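Side-chain contacts in ABC transporter ATP-binding protein (Leptospira interrogans serovar Copenhageni, PDB 4HZI), which probably binds and hydrolyses ATP as the ATPase subunit of an orphan ABC transporter involved in manganese utilization and tolerance: residues T90-F94 and Q95-G99; K217-H220 and S221-F225; E260-E264 and K265-D269. All blocks are in the same frame, centred on the assembly; numbering follows the deposited sequence.

Overall arrangement
Along the chain the three contacts follow in series, with none nested or crossed, and each is a local turn made by one continuous stretch. Contact 1 closes the hairpin of strands 90-93 and 96-97 at the edge of the four-stranded antiparallel sheet. Contact 2 comes much later, where helix 206-222 ends and the chain turns toward strand 227-231 of the six-stranded mixed sheet. Contact 3 bends the chain between helices 258-261 and 264-271, beyond the last strand of that sheet and before the hairpin 275-288. Their centres are 27 to 30 Å apart, and the nearest atoms of contacts 1 and 2 are about 10 Å apart.

Contact 1: T90-F94 and Q95-G99; sequences TIRLF and QETYG
Leu93 and Glu96 form the hydrogen-bonded antiparallel pair that closes a type II' turn: Leu93 N donates to Glu96 O at 3.0 Å, and Glu96 N returns a bond to Leu93 O. Arg92 and Thr97 are the next, non-hydrogen-bonded pair, and beyond them Tyr98 N bonds Ile91 O at 3.1 Å. Phe94 takes the first corner of the turn with a positive phi of 50°, unusual for a residue with a side chain. The result is a tight two-residue beta hairpin whose strand 96-97 forms an outermost strand of the antiparallel sheet in this ABC ATPase chain. With Ile91 CG1 anti to the backbone N (chi1 173°), CG1 and CD1 are laid over one face of the Tyr98 ring; CG1 stands 3.8 Å from the ring centroid in a CH-pi contact, and CD1 reaches CZ at 3.6 Å. A long aromatic residue suits this place because its hydroxyl can continue past the isoleucine to bond Ile80 O. Thr97 CG2 lies over one face of the Arg92 guanidinium, offset toward the rim near NH1 (3.4 Å), with Gln95 O at the edge; Thr97 OG1 bonds Glu100. A water donates to both Leu93 O and, at 2.6 Å, Glu96 OE1.

Contact 2: K217-H220 and S221-F225; sequences KEYH and SKKKF
Tyr219 and Phe225 meet across the end of a helix, the tyrosine edge turned to the phenylalanine face. Tyr219 CB starts away from the following residues, and with CG anti to the backbone N (chi1 -176°) the ring extends past Phe225. CD2 comes first, 3.8 Å from Phe225 CE1; CE2 follows, lying 3.9 Å from CD1 over that face. The planes stand at 83°, a T-shaped stack with centroids 5.3 Å apart. At the tip, Tyr219 OH passes 3.9 Å from Lys223 CD, whose aliphatic chain runs alongside. A flat aromatic suits position 225: its face takes Tyr219 while His220 CB lies at its edge, in plane; Phe225 CE1 is 3.9 Å from His220 CD2. Phe184 meets Tyr219 edge-to-face, and His62 does the same with Phe225. Ser221 OG swings back between its own backbone N and carbonyl carbon (chi1 82°) to donate to Glu218 O at 2.7 Å. Lys222 N bonds Tyr219 O, three residues back, at 3.1 Å. That shift, beside weak bonds four residues back, is common near a helix C terminus, here in the beta-alpha-beta unit of strand 194-198, helix 206-222 and strand 227-231.

Contact 3: E260-E264 and K265-D269; sequences ECFTE and KNLED
Glu260 offers its backbone O to Asn266 ND2 at 2.8 Å, across a bend between two helices whose second member opens with a threonine N-cap. The acceptor lies in the amide plane; the short asparagine carries an N-H donor to a carbonyl of helix 258-261. Cys261 turns from the second segment and touches Ala244 and His254. Phe262 is the first residue to leave helical angles, and its buried ring touches Ile237, Ala244 and Leu246; CD1 is 4.0 Å from Leu267 CD2, and Trp284 meets the ring edge-to-face. Leucine suits position 267, where the side chain also touches Leu275 and Val277 of strand 275-280. Thr263 caps helix 264-271. Its OG1, lying between the backbone N and the carbonyl carbon (chi1 60°), accepts from Asn266 N at 3.2 Å with a nearly straight bond (165°), and its O receives Leu267 N at 3.0 Å. Glu264 begins the helical turn and receives Glu268 N on its O. The side chains of these two acids then converge, with carboxylate planes 84° apart; Lys289 NZ forms a salt bridge with Glu264 OE2, and Leu275 N donates to Glu268 OE2. Glu264 OE2 and Glu268 OE2 are just 2.7 Å apart, so one acid probably carries a proton.

Contact 1: T90-F94 and Q95-G99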
loop_
_atom_site.group_PDB
_atom_site.type_symbol
_atom_site.label_atom_id
_atom_site.label_comp_id
_atom_site.label_asym_id
_atom_site.label_seq_id
_atom_site.Cartn_x
_atom_site.Cartn_y
_atom_site.Cartn_z
ATOM N N THR A 90 11.758 25.892 15.416
ATOM C CA THR A 90 12.727 25.297 16.287
ATOM C C THR A 90 12.389 23.825 16.513
ATOM O O THR A 90 11.220 23.503 16.718
ATOM C CB THR A 90 12.728 26.007 17.651
ATOM O OG1 THR A 90 13.016 27.402 17.460
ATOM C CG2 THR A 90 13.777 25.418 18.562
ATOM N N ILE A 91 13.409 22.974 16.460
ATOM C CA ILE A 91 13.245 21.526 16.708
ATOM C C ILE A 91 14.308 21.140 17.714
ATOM O O ILE A 91 15.466 21.615 17.644
ATOM C CB ILE A 91 13.257 20.722 15.397
ATOM C CG1 ILE A 91 13.262 19.209 15.710
ATOM C CG2 ILE A 91 14.434 21.117 14.512
ATOM C CD1 ILE A 91 12.959 18.355 14.513
ATOM N N ARG A 92 13.909 20.337 18.711
ATOM C CA ARG A 92 14.805 19.966 19.777
ATOM C C ARG A 92 14.680 18.481 20.066
ATOM O O ARG A 92 13.579 17.907 19.964
ATOM C CB ARG A 92 14.437 20.691 21.067
ATOM C CG ARG A 92 14.578 22.189 21.067
ATOM C CD ARG A 92 14.000 22.761 22.357
ATOM N NE ARG A 92 13.797 24.195 22.230
ATOM C CZ ARG A 92 14.685 25.130 22.550
ATOM N NH1 ARG A 92 15.883 24.809 23.053
ATOM N NH2 ARG A 92 14.366 26.410 22.377
ATOM N N LEU A 93 15.811 17.897 20.414
ATOM C CA LEU A 93 15.891 16.604 21.042
ATOM C C LEU A 93 16.230 16.877 22.494
ATOM O O LEU A 93 17.266 17.488 22.828
ATOM C CB LEU A 93 16.926 15.734 20.303
ATOM C CG LEU A 93 17.113 14.314 20.831
ATOM C CD1 LEU A 93 15.812 13.523 20.673
ATOM C CD2 LEU A 93 18.266 13.658 20.093
ATOM N N PHE A 94 15.322 16.480 23.374
ATOM C CA PHE A 94 15.380 16.890 24.788
ATOM C C PHE A 94 15.563 18.408 24.835
ATOM O O PHE A 94 14.821 19.136 24.177
ATOM C CB PHE A 94 16.456 16.077 25.560
ATOM C CG PHE A 94 16.154 14.585 25.653
ATOM C CD1 PHE A 94 15.103 14.113 26.439
ATOM C CD2 PHE A 94 16.923 13.659 24.955
ATOM C CE1 PHE A 94 14.828 12.752 26.508
ATOM C CE2 PHE A 94 16.650 12.302 25.020
ATOM C CZ PHE A 94 15.600 11.850 25.797
ATOM N N GLN A 95 16.545 18.919 25.548
ATOM C CA GLN A 95 16.664 20.374 25.623
ATOM C C GLN A 95 17.560 20.999 24.540
ATOM O O GLN A 95 17.729 22.207 24.515
ATOM C CB GLN A 95 17.147 20.813 27.003
ATOM C CG GLN A 95 16.097 20.639 28.086
ATOM C CD GLN A 95 16.404 21.446 29.333
ATOM O OE1 GLN A 95 16.646 22.658 29.262
ATOM N NE2 GLN A 95 16.385 20.785 30.491
ATOM N N GLU A 96 18.127 20.195 23.653
ATOM C CA GLU A 96 19.085 20.726 22.676
ATOM C C GLU A 96 18.423 20.953 21.328
ATOM O O GLU A 96 17.853 20.035 20.762
ATOM C CB GLU A 96 20.235 19.750 22.477
ATOM C CG GLU A 96 21.165 19.582 23.650
ATOM C CD GLU A 96 22.262 18.590 23.339
ATOM O OE1 GLU A 96 21.957 17.387 23.176
ATOM O OE2 GLU A 96 23.434 19.016 23.236
ATOM N N THR A 97 18.546 22.155 20.793
ATOM C CA THR A 97 18.153 22.412 19.423
ATOM C C THR A 97 19.072 21.639 18.488
ATOM O O THR A 97 20.204 21.277 18.842
ATOM C CB THR A 97 18.211 23.911 19.035
ATOM O OG1 THR A 97 19.575 24.335 19.025
ATOM C CG2 THR A 97 17.407 24.756 20.003
ATOM N N TYR A 98 18.575 21.399 17.295
ATOM C CA TYR A 98 19.313 20.678 16.295
ATOM C C TYR A 98 20.590 21.430 15.894
ATOM O O TYR A 98 21.596 20.809 15.587
ATOM C CB TYR A 98 18.434 20.386 15.105
ATOM C CG TYR A 98 17.620 19.115 15.211
ATOM C CD1 TYR A 98 17.161 18.630 16.449
ATOM C CD2 TYR A 98 17.296 18.410 14.089
ATOM C CE1 TYR A 98 16.416 17.479 16.529
ATOM C CE2 TYR A 98 16.533 17.271 14.154
ATOM C CZ TYR A 98 16.110 16.803 15.405
ATOM O OH TYR A 98 15.366 15.673 15.492
ATOM N N GLY A 99 20.560 22.740 16.012
ATOM C CA GLY A 99 21.758 23.541 15.805
ATOM C C GLY A 99 22.864 23.215 16.802
ATOM O O GLY A 99 24.028 23.482 16.533
HETATM O O HOH W 1 19.656 16.318 23.486
#

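Contact 2: K217-H220 and S221-F225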
loop_
_atom_site.group_PDB
_atom_site.type_symbol
_atom_site.label_atom_id
_atom_site.label_comp_id
_atom_site.label_asym_id
_atom_site.label_seq_id
_atom_site.Cartn_x
_atom_site.Cartn_y
_atom_site.Cartn_z
ATOM N N LYS A 217 3.683 -5.382 19.181
ATOM C CA LYS A 217 2.960 -5.369 20.413
ATOM C C LYS A 217 3.678 -6.159 21.491
ATOM O O LYS A 217 3.629 -5.795 22.657
ATOM C CB LYS A 217 1.572 -5.928 20.225
ATOM C CG LYS A 217 0.617 -5.006 19.508
ATOM C CD LYS A 217 -0.744 -5.682 19.384
ATOM C CE LYS A 217 -1.821 -4.832 20.017
ATOM N NZ LYS A 217 -3.193 -5.354 19.783
ATOM N N GLU A 218 4.352 -7.216 21.081
ATOM C CA GLU A 218 5.056 -8.085 21.986
ATOM C C GLU A 218 6.287 -7.375 22.508
ATOM O O GLU A 218 6.591 -7.395 23.700
ATOM C CB GLU A 218 5.404 -9.382 21.254
ATOM C CG GLU A 218 6.017 -10.447 22.136
ATOM C CD GLU A 218 5.447 -11.832 21.860
ATOM O OE1 GLU A 218 5.108 -12.131 20.683
ATOM O OE2 GLU A 218 5.333 -12.615 22.831
ATOM N N TYR A 219 6.967 -6.682 21.613
ATOM C CA TYR A 219 8.102 -5.885 21.980
ATOM C C TYR A 219 7.679 -4.824 23.018
ATOM O O TYR A 219 8.367 -4.626 24.046
ATOM C CB TYR A 219 8.754 -5.267 20.720
ATOM C CG TYR A 219 10.010 -4.508 21.053
ATOM C CD1 TYR A 219 11.233 -5.146 21.065
ATOM C CD2 TYR A 219 9.967 -3.162 21.406
ATOM C CE1 TYR A 219 12.384 -4.475 21.436
ATOM C CE2 TYR A 219 11.117 -2.461 21.746
ATOM C CZ TYR A 219 12.331 -3.132 21.779
ATOM O OH TYR A 219 13.486 -2.459 22.094
ATOM N N HIS A 220 6.581 -4.129 22.733
ATOM C CA HIS A 220 6.069 -3.081 23.584
ATOM C C HIS A 220 5.678 -3.609 24.965
ATOM O O HIS A 220 5.839 -2.910 25.958
ATOM C CB HIS A 220 4.863 -2.445 22.937
ATOM C CG HIS A 220 4.182 -1.410 23.772
ATOM N ND1 HIS A 220 3.050 -1.678 24.505
ATOM C CD2 HIS A 220 4.479 -0.114 24.004
ATOM C CE1 HIS A 220 2.683 -0.595 25.157
ATOM N NE2 HIS A 220 3.543 0.368 24.873
ATOM N N SER A 221 5.119 -4.819 25.004
ATOM C CA SER A 221 4.716 -5.445 26.275
ATOM C C SER A 221 5.923 -5.698 27.211
ATOM O O SER A 221 5.764 -5.747 28.422
ATOM C CB SER A 221 3.940 -6.749 26.000
ATOM O OG SER A 221 4.848 -7.822 25.742
ATOM N N LYS A 222 7.116 -5.843 26.652
ATOM C CA LYS A 222 8.304 -6.209 27.413
ATOM C C LYS A 222 9.120 -5.013 27.890
ATOM O O LYS A 222 9.769 -5.076 28.957
ATOM C CB LYS A 222 9.206 -7.082 26.561
ATOM C CG LYS A 222 8.628 -8.464 26.330
ATOM C CD LYS A 222 9.455 -9.206 25.298
ATOM C CE LYS A 222 8.790 -10.507 24.870
ATOM N NZ LYS A 222 9.651 -11.224 23.876
ATOM N N LYS A 223 9.064 -3.920 27.121
ATOM C CA LYS A 223 10.035 -2.846 27.239
ATOM C C LYS A 223 9.392 -1.482 26.953
ATOM O O LYS A 223 8.666 -1.352 25.968
ATOM C CB LYS A 223 11.138 -3.088 26.194
ATOM C CG LYS A 223 12.534 -3.025 26.783
ATOM C CD LYS A 223 13.531 -2.214 25.971
ATOM C CE LYS A 223 14.558 -1.593 26.914
ATOM N NZ LYS A 223 15.538 -0.709 26.228
ATOM N N LYS A 224 9.627 -0.487 27.810
ATOM C CA LYS A 224 9.226 0.887 27.496
ATOM C C LYS A 224 10.148 1.470 26.394
ATOM O O LYS A 224 11.367 1.219 26.389
ATOM C CB LYS A 224 9.240 1.769 28.745
ATOM C CG LYS A 224 8.021 1.575 29.640
ATOM C CD LYS A 224 8.085 2.483 30.858
ATOM C CE LYS A 224 6.975 2.186 31.847
ATOM N NZ LYS A 224 5.619 2.039 31.226
ATOM N N PHE A 225 9.551 2.216 25.447
ATOM C CA PHE A 225 10.315 2.915 24.384
ATOM C C PHE A 225 9.500 4.099 23.825
ATOM O O PHE A 225 8.388 4.353 24.296
ATOM C CB PHE A 225 10.794 1.966 23.265
ATOM C CG PHE A 225 9.705 1.414 22.351
ATOM C CD1 PHE A 225 8.764 0.503 22.791
ATOM C CD2 PHE A 225 9.656 1.780 21.000
ATOM C CE1 PHE A 225 7.831 -0.037 21.927
ATOM C CE2 PHE A 225 8.705 1.265 20.139
ATOM C CZ PHE A 225 7.758 0.381 20.593
#

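Contact 3: E260-E264 and K265-D269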
loop_
_atom_site.group_PDB
_atom_site.type_symbol
_atom_site.label_atom_id
_atom_site.label_comp_id
_atom_site.label_asym_id
_atom_site.label_seq_id
_atom_site.Cartn_x
_atom_site.Cartn_y
_atom_site.Cartn_z
ATOM N N GLU A 260 -9.061 12.094 20.586
ATOM C CA GLU A 260 -9.450 13.458 20.223
ATOM C C GLU A 260 -9.157 13.668 18.762
ATOM O O GLU A 260 -9.980 14.229 18.028
ATOM C CB GLU A 260 -8.608 14.424 21.087
ATOM C CG GLU A 260 -8.909 15.915 20.970
ATOM C CD GLU A 260 -8.006 16.728 21.863
ATOM O OE1 GLU A 260 -8.322 16.857 23.067
ATOM O OE2 GLU A 260 -6.930 17.253 21.392
ATOM N N CYS A 261 -7.980 13.212 18.288
ATOM C CA CYS A 261 -7.682 13.393 16.859
ATOM C C CYS A 261 -8.550 12.565 15.949
ATOM O O CYS A 261 -8.851 12.983 14.841
ATOM C CB CYS A 261 -6.253 13.012 16.530
ATOM S SG CYS A 261 -5.065 14.039 17.285
ATOM N N PHE A 262 -8.913 11.357 16.394
ATOM C CA PHE A 262 -9.592 10.417 15.522
ATOM C C PHE A 262 -11.097 10.444 15.684
ATOM O O PHE A 262 -11.742 9.426 15.494
ATOM C CB PHE A 262 -9.076 9.000 15.718
ATOM C CG PHE A 262 -7.723 8.723 15.069
ATOM C CD1 PHE A 262 -6.887 9.735 14.676
ATOM C CD2 PHE A 262 -7.336 7.425 14.841
ATOM C CE1 PHE A 262 -5.640 9.458 14.114
ATOM C CE2 PHE A 262 -6.099 7.130 14.278
ATOM C CZ PHE A 262 -5.244 8.151 13.919
ATOM N N THR A 263 -11.658 11.614 15.959
ATOM C CA THR A 263 -13.118 11.786 15.877
ATOM C C THR A 263 -13.530 11.886 14.413
ATOM O O THR A 263 -12.719 12.240 13.554
ATOM C CB THR A 263 -13.574 13.094 16.536
ATOM O OG1 THR A 263 -12.944 14.187 15.882
ATOM C CG2 THR A 263 -13.263 13.106 18.020
ATOM N N GLU A 264 -14.774 11.517 14.115
ATOM C CA GLU A 264 -15.315 11.704 12.783
ATOM C C GLU A 264 -15.093 13.106 12.261
ATOM O O GLU A 264 -14.700 13.309 11.106
ATOM C CB GLU A 264 -16.789 11.267 12.757
ATOM C CG GLU A 264 -17.535 11.694 11.507
ATOM C CD GLU A 264 -18.981 11.185 11.459
ATOM O OE1 GLU A 264 -19.443 10.556 12.433
ATOM O OE2 GLU A 264 -19.646 11.415 10.421
ATOM N N LYS A 265 -15.291 14.130 13.098
ATOM C CA LYS A 265 -15.078 15.487 12.616
ATOM C C LYS A 265 -13.647 15.830 12.159
ATOM O O LYS A 265 -13.445 16.431 11.099
ATOM C CB LYS A 265 -15.482 16.526 13.681
ATOM C CG LYS A 265 -15.648 17.915 13.087
ATOM C CD LYS A 265 -14.827 18.979 13.810
ATOM C CE LYS A 265 -14.690 20.253 12.975
ATOM N NZ LYS A 265 -13.436 21.003 13.285
ATOM N N ASN A 266 -12.675 15.480 12.997
ATOM C CA ASN A 266 -11.253 15.741 12.711
ATOM C C ASN A 266 -10.763 14.895 11.495
ATOM O O ASN A 266 -10.064 15.434 10.649
ATOM C CB ASN A 266 -10.396 15.485 13.926
ATOM C CG ASN A 266 -10.449 16.654 14.951
ATOM O OD1 ASN A 266 -10.610 17.803 14.570
ATOM N ND2 ASN A 266 -10.348 16.345 16.208
ATOM N N LEU A 267 -11.199 13.632 11.416
ATOM C CA LEU A 267 -10.867 12.815 10.244
ATOM C C LEU A 267 -11.575 13.274 8.961
ATOM O O LEU A 267 -10.981 13.244 7.871
ATOM C CB LEU A 267 -11.117 11.334 10.521
ATOM C CG LEU A 267 -10.206 10.749 11.581
ATOM C CD1 LEU A 267 -10.430 9.263 11.725
ATOM C CD2 LEU A 267 -8.731 11.020 11.312
ATOM N N GLU A 268 -12.830 13.724 9.064
ATOM C CA GLU A 268 -13.503 14.297 7.878
ATOM C C GLU A 268 -12.798 15.577 7.434
ATOM O O GLU A 268 -12.716 15.876 6.262
ATOM C CB GLU A 268 -15.014 14.525 8.131
ATOM C CG GLU A 268 -15.800 13.224 8.334
ATOM C CD GLU A 268 -17.279 13.385 8.650
ATOM O OE1 GLU A 268 -17.703 14.502 9.038
ATOM O OE2 GLU A 268 -18.016 12.367 8.560
ATOM N N ASP A 269 -12.218 16.318 8.376
ATOM C CA ASP A 269 -11.457 17.488 8.029
ATOM C C ASP A 269 -10.165 17.062 7.332
ATOM O O ASP A 269 -9.755 17.656 6.346
ATOM C CB ASP A 269 -11.140 18.330 9.265
ATOM C CG ASP A 269 -10.464 19.643 8.932
ATOM O OD1 ASP A 269 -10.456 20.022 7.750
ATOM O OD2 ASP A 269 -9.929 20.306 9.853
#